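Local coordinates for protein putative NAD(P)H:FMN oxidoreductase (Porphyromonas gingivalis W83, PDB 3GE5) that binds flavin mononucleotide as a two-subunit member of the nitroreductase family and probably acts as an NAD(P)H-dependent flavin oxidoreductase, at residues Phe95-Gln109 with Phe157-Leu171. Numbering follows the deposited sequence.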
loop_
_atom_site.group_PDB
_atom_site.type_symbol
_atom_site.label_atom_id
_atom_site.label_comp_id
_atom_site.label_asym_id
_atom_site.label_seq_id
_atom_site.Cartn_x
_atom_site.Cartn_y
_atom_site.Cartn_z
ATOM N N PHE A 95 10.450 -19.928 2.038
ATOM C CA PHE A 95 11.152 -18.633 2.078
ATOM C C PHE A 95 12.586 -18.627 1.555
ATOM O O PHE A 95 12.976 -17.729 0.800
ATOM C CB PHE A 95 11.087 -18.087 3.512
ATOM C CG PHE A 95 11.782 -16.750 3.694
ATOM C CD1 PHE A 95 13.118 -16.684 4.054
ATOM C CD2 PHE A 95 11.078 -15.559 3.538
ATOM C CE1 PHE A 95 13.739 -15.463 4.242
ATOM C CE2 PHE A 95 11.720 -14.318 3.710
ATOM C CZ PHE A 95 13.042 -14.284 4.092
ATOM N N PRO A 96 13.406 -19.611 1.954
ATOM C CA PRO A 96 14.770 -19.591 1.437
ATOM C C PRO A 96 14.947 -19.903 -0.054
ATOM O O PRO A 96 16.073 -19.897 -0.542
ATOM C CB PRO A 96 15.498 -20.647 2.293
ATOM C CG PRO A 96 14.467 -21.464 2.885
ATOM C CD PRO A 96 13.199 -20.685 2.941
ATOM N N GLY A 97 13.862 -20.153 -0.777
ATOM C CA GLY A 97 13.924 -20.405 -2.221
ATOM C C GLY A 97 13.834 -19.162 -3.111
ATOM O O GLY A 97 13.941 -19.283 -4.331
ATOM N N ALA A 98 13.594 -17.958 -2.535
ATOM C CA ALA A 98 13.436 -16.734 -3.337
ATOM C C ALA A 98 14.790 -16.168 -3.762
ATOM O O ALA A 98 15.706 -16.027 -2.920
ATOM C CB ALA A 98 12.622 -15.666 -2.540
ATOM N N PRO A 99 14.971 -15.868 -5.059
ATOM C CA PRO A 99 16.220 -15.320 -5.503
ATOM C C PRO A 99 16.594 -13.975 -4.959
ATOM O O PRO A 99 17.771 -13.714 -4.823
ATOM C CB PRO A 99 16.035 -15.159 -7.021
ATOM C CG PRO A 99 14.841 -15.881 -7.363
ATOM C CD PRO A 99 14.050 -16.152 -6.175
ATOM N N ILE A 100 15.603 -13.098 -4.764
ATOM C CA ILE A 100 15.856 -11.733 -4.320
ATOM C C ILE A 100 14.935 -11.385 -3.176
ATOM O O ILE A 100 13.750 -11.703 -3.215
ATOM C CB ILE A 100 15.657 -10.702 -5.466
ATOM C CG1 ILE A 100 16.651 -10.999 -6.586
ATOM C CG2 ILE A 100 15.885 -9.242 -4.949
ATOM C CD1 ILE A 100 16.603 -10.033 -7.760
ATOM N N TYR A 101 15.499 -10.714 -2.177
ATOM C CA TYR A 101 14.703 -10.147 -1.095
ATOM C C TYR A 101 14.918 -8.637 -1.020
ATOM O O TYR A 101 16.049 -8.154 -1.060
ATOM C CB TYR A 101 15.071 -10.759 0.255
ATOM C CG TYR A 101 15.070 -12.260 0.278
ATOM C CD1 TYR A 101 13.935 -12.971 0.649
ATOM C CD2 TYR A 101 16.241 -12.973 -0.025
ATOM C CE1 TYR A 101 13.947 -14.365 0.709
ATOM C CE2 TYR A 101 16.270 -14.356 0.037
ATOM C CZ TYR A 101 15.129 -15.044 0.403
ATOM O OH TYR A 101 15.200 -16.425 0.447
ATOM N N ILE A 102 13.825 -7.888 -0.927
ATOM C CA ILE A 102 13.916 -6.462 -0.632
ATOM C C ILE A 102 13.342 -6.233 0.779
ATOM O O ILE A 102 12.107 -6.367 0.992
ATOM C CB ILE A 102 13.182 -5.562 -1.660
ATOM C CG1 ILE A 102 13.685 -5.831 -3.088
ATOM C CG2 ILE A 102 13.353 -4.082 -1.272
ATOM C CD1 ILE A 102 12.791 -5.141 -4.222
ATOM N N ILE A 103 14.255 -5.958 1.712
ATOM C CA ILE A 103 13.870 -5.729 3.128
ATOM C C ILE A 103 13.526 -4.265 3.253
ATOM O O ILE A 103 14.407 -3.402 3.092
ATOM C CB ILE A 103 14.995 -6.079 4.119
ATOM C CG1 ILE A 103 15.579 -7.466 3.811
ATOM C CG2 ILE A 103 14.472 -5.949 5.583
ATOM C CD1 ILE A 103 16.721 -7.937 4.671
ATOM N N THR A 104 12.263 -3.957 3.539
ATOM C CA THR A 104 11.845 -2.573 3.682
ATOM C C THR A 104 11.912 -2.170 5.149
ATOM O O THR A 104 11.185 -2.699 5.992
ATOM C CB THR A 104 10.451 -2.339 3.105
ATOM O OG1 THR A 104 10.477 -2.736 1.729
ATOM C CG2 THR A 104 10.004 -0.868 3.209
ATOM N N LEU A 105 12.805 -1.216 5.402
ATOM C CA LEU A 105 13.063 -0.696 6.699
ATOM C C LEU A 105 12.255 0.575 6.888
ATOM O O LEU A 105 12.190 1.421 5.973
ATOM C CB LEU A 105 14.543 -0.330 6.845
ATOM C CG LEU A 105 15.562 -1.399 6.444
ATOM C CD1 LEU A 105 16.977 -0.938 6.722
ATOM C CD2 LEU A 105 15.230 -2.738 7.201
ATOM N N GLY A 106 11.652 0.720 8.062
ATOM C CA GLY A 106 10.921 1.941 8.390
ATOM C C GLY A 106 11.697 2.714 9.438
ATOM O O GLY A 106 12.183 2.128 10.423
ATOM N N ASP A 107 11.846 4.017 9.220
ATOM C CA ASP A 107 12.661 4.868 10.094
ATOM C C ASP A 107 11.739 5.662 11.041
ATOM O O ASP A 107 11.117 6.643 10.622
ATOM C CB ASP A 107 13.546 5.770 9.253
ATOM C CG ASP A 107 14.573 6.512 10.065
ATOM O OD1 ASP A 107 14.321 6.812 11.257
ATOM O OD2 ASP A 107 15.619 6.818 9.489
ATOM N N HIS A 108 11.652 5.241 12.298
ATOM C CA HIS A 108 10.762 5.928 13.227
ATOM C C HIS A 108 11.154 7.391 13.458
ATOM O O HIS A 108 10.274 8.240 13.669
ATOM C CB HIS A 108 10.613 5.128 14.508
ATOM C CG HIS A 108 9.745 3.920 14.337
ATOM N ND1 HIS A 108 8.376 4.008 14.206
ATOM C CD2 HIS A 108 10.047 2.603 14.233
ATOM C CE1 HIS A 108 7.870 2.797 14.058
ATOM N NE2 HIS A 108 8.864 1.926 14.068
ATOM N N GLN A 109 12.446 7.710 13.339
ATOM C CA GLN A 109 12.861 9.099 13.538
ATOM C C GLN A 109 12.418 10.023 12.388
ATOM O O GLN A 109 12.442 11.245 12.538
ATOM C CB GLN A 109 14.373 9.187 13.715
ATOM C CG GLN A 109 14.924 8.623 14.958
ATOM C CD GLN A 109 16.487 8.687 14.976
ATOM O OE1 GLN A 109 17.182 9.015 13.967
ATOM N NE2 GLN A 109 17.012 8.336 16.079
ATOM N N PHE A 157 21.852 -7.711 10.150
ATOM C CA PHE A 157 22.160 -6.641 9.219
ATOM C C PHE A 157 22.523 -5.317 9.899
ATOM O O PHE A 157 22.570 -4.297 9.245
ATOM C CB PHE A 157 21.010 -6.501 8.201
ATOM C CG PHE A 157 20.890 -7.677 7.305
ATOM C CD1 PHE A 157 21.722 -7.812 6.197
ATOM C CD2 PHE A 157 20.004 -8.717 7.597
ATOM C CE1 PHE A 157 21.633 -8.918 5.382
ATOM C CE2 PHE A 157 19.912 -9.832 6.793
ATOM C CZ PHE A 157 20.748 -9.954 5.691
ATOM N N ASP A 158 22.856 -5.347 11.187
ATOM C CA ASP A 158 23.303 -4.149 11.888
ATOM C C ASP A 158 22.343 -2.959 11.683
ATOM O O ASP A 158 22.783 -1.822 11.436
ATOM C CB ASP A 158 24.716 -3.801 11.421
ATOM C CG ASP A 158 25.696 -4.902 11.687
ATOM O OD1 ASP A 158 25.694 -5.447 12.806
ATOM O OD2 ASP A 158 26.462 -5.247 10.769
ATOM N N ILE A 159 21.043 -3.224 11.789
ATOM C CA ILE A 159 20.050 -2.194 11.551
ATOM C C ILE A 159 19.969 -1.324 12.843
ATOM O O ILE A 159 19.755 -1.854 13.928
ATOM C CB ILE A 159 18.632 -2.784 11.145
ATOM C CG1 ILE A 159 18.771 -3.785 9.963
ATOM C CG2 ILE A 159 17.617 -1.638 10.869
ATOM C CD1 ILE A 159 17.501 -4.519 9.498
ATOM N N PRO A 160 20.133 0.019 12.720
ATOM C CA PRO A 160 20.018 0.885 13.905
ATOM C C PRO A 160 18.685 0.709 14.634
ATOM O O PRO A 160 17.678 0.417 13.993
ATOM C CB PRO A 160 20.087 2.302 13.314
ATOM C CG PRO A 160 20.772 2.179 12.012
ATOM C CD PRO A 160 20.420 0.790 11.498
ATOM N N SER A 161 18.696 0.915 15.954
ATOM C CA SER A 161 17.512 0.711 16.794
ATOM C C SER A 161 16.294 1.460 16.291
ATOM O O SER A 161 15.191 0.927 16.306
ATOM C CB SER A 161 17.792 1.137 18.243
ATOM O OG SER A 161 18.753 0.285 18.839
ATOM N N HIS A 162 16.518 2.670 15.794
ATOM C CA HIS A 162 15.428 3.548 15.359
ATOM C C HIS A 162 14.803 3.160 14.008
ATOM O O HIS A 162 13.821 3.787 13.565
ATOM C CB HIS A 162 15.912 5.004 15.376
ATOM C CG HIS A 162 16.877 5.338 14.281
ATOM N ND1 HIS A 162 18.243 5.250 14.436
ATOM C CD2 HIS A 162 16.664 5.750 13.011
ATOM C CE1 HIS A 162 18.830 5.593 13.302
ATOM N NE2 HIS A 162 17.890 5.900 12.420
HETATM N N MSE A 163 15.329 2.129 13.374
HETATM C CA MSE A 163 14.760 1.598 12.150
HETATM C C MSE A 163 14.267 0.158 12.404
HETATM O O MSE A 163 14.870 -0.589 13.152
HETATM C CB MSE A 163 15.797 1.669 11.033
HETATM C CG MSE A 163 16.185 3.093 10.655
HETATM SE SE MSE A 163 17.844 3.133 9.633
HETATM C CE MSE A 163 17.198 2.386 8.039
ATOM N N THR A 164 13.147 -0.202 11.796
ATOM C CA THR A 164 12.559 -1.509 11.968
ATOM C C THR A 164 12.385 -2.169 10.605
ATOM O O THR A 164 11.864 -1.551 9.688
ATOM C CB THR A 164 11.162 -1.422 12.637
ATOM O OG1 THR A 164 11.283 -0.806 13.935
ATOM C CG2 THR A 164 10.545 -2.860 12.785
ATOM N N PRO A 165 12.852 -3.430 10.451
ATOM C CA PRO A 165 12.478 -4.144 9.208
ATOM C C PRO A 165 10.993 -4.530 9.284
ATOM O O PRO A 165 10.621 -5.347 10.135
ATOM C CB PRO A 165 13.382 -5.370 9.238
ATOM C CG PRO A 165 13.682 -5.609 10.698
ATOM C CD PRO A 165 13.675 -4.262 11.361
ATOM N N VAL A 166 10.139 -3.892 8.488
ATOM C CA VAL A 166 8.672 -4.066 8.621
ATOM C C VAL A 166 8.142 -5.239 7.777
ATOM O O VAL A 166 7.348 -6.065 8.228
ATOM C CB VAL A 166 7.930 -2.761 8.234
ATOM C CG1 VAL A 166 6.414 -2.918 8.381
ATOM C CG2 VAL A 166 8.461 -1.550 9.068
ATOM N N SER A 167 8.629 -5.296 6.543
ATOM C CA SER A 167 8.159 -6.220 5.508
ATOM C C SER A 167 9.324 -6.578 4.600
ATOM O O SER A 167 10.265 -5.772 4.441
ATOM C CB SER A 167 7.081 -5.571 4.673
ATOM O OG SER A 167 5.947 -5.221 5.441
ATOM N N ILE A 168 9.240 -7.761 3.988
ATOM C CA ILE A 168 10.215 -8.200 2.972
ATOM C C ILE A 168 9.499 -8.614 1.703
ATOM O O ILE A 168 8.531 -9.388 1.762
ATOM C CB ILE A 168 11.027 -9.405 3.479
ATOM C CG1 ILE A 168 11.782 -9.082 4.783
ATOM C CG2 ILE A 168 11.994 -9.924 2.379
ATOM C CD1 ILE A 168 12.453 -10.271 5.469
ATOM N N LEU A 169 9.920 -8.101 0.562
ATOM C CA LEU A 169 9.352 -8.545 -0.713
ATOM C C LEU A 169 10.271 -9.624 -1.222
ATOM O O LEU A 169 11.416 -9.363 -1.519
ATOM C CB LEU A 169 9.244 -7.401 -1.734
ATOM C CG LEU A 169 8.440 -7.740 -3.012
ATOM C CD1 LEU A 169 6.977 -8.061 -2.630
ATOM C CD2 LEU A 169 8.517 -6.602 -4.077
ATOM N N ALA A 170 9.754 -10.858 -1.270
ATOM C CA ALA A 170 10.486 -12.006 -1.819
ATOM C C ALA A 170 10.068 -12.180 -3.288
ATOM O O ALA A 170 8.884 -12.275 -3.569
ATOM C CB ALA A 170 10.194 -13.272 -1.043
ATOM N N LEU A 171 11.038 -12.151 -4.197
ATOM C CA LEU A 171 10.724 -12.061 -5.634
ATOM C C LEU A 171 11.698 -12.832 -6.532
ATOM O O LEU A 171 12.820 -13.109 -6.156
ATOM C CB LEU A 171 10.638 -10.590 -6.096
ATOM C CG LEU A 171 11.946 -9.804 -6.104
ATOM C CD1 LEU A 171 12.507 -9.690 -7.509
ATOM C CD2 LEU A 171 11.692 -8.414 -5.480
#
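The imidazole of H162 carries the side-chain amide of Q109 over one face, with Q109 OE1 3.4 Å above the ring plane and over its centre. At the edge of the same ring stands the carboxylate of D107, its plane turned 44° from the ring and OD1 3.1 Å from H162 CD2. Lying between backbone N and carbonyl carbon (chi1 72°), H162 CG directs the ring to these two side chains; D107 OD2 has its charged partner in R110. At the far end, Y101 CE1 sits 3.5 Å above one face of the F95 ring, offset toward the rim, while I168 CG2 approaches the Y101 ring edgewise.

Strands 100-107 and 163-171 run antiparallel, joined by eight backbone hydrogen bonds, from the I100-L171 pair to the G106-T164 pair; H108 N to H162 O adds a ninth. The register slips by one residue after T104: T104 N bonds to S167 O, but T104 O accepts from V166 N (3.0 Å), which defines a beta bulge. S167 N, buried here, finds no partner in the model.

L105 forks on one face, CD1 reaching CE of the selenomethionine M163 (3.6 Å) and CD2 reaching I159 CD1 (3.7 Å). On the other face L171 CD2 touches I102 CD1 at 3.7 Å.

Bulge residue S167 packs on the FMN-binding C146, placing this part of the strand near the flavin, and V166 O bonds to R114 of the second subunit. Both strands are central in a four-stranded antiparallel sheet, flanked by 72-77 and 141-145; T104 packs on helix 120-137, whereas P165 meets helix 150-156 and Y101 helix 80-86.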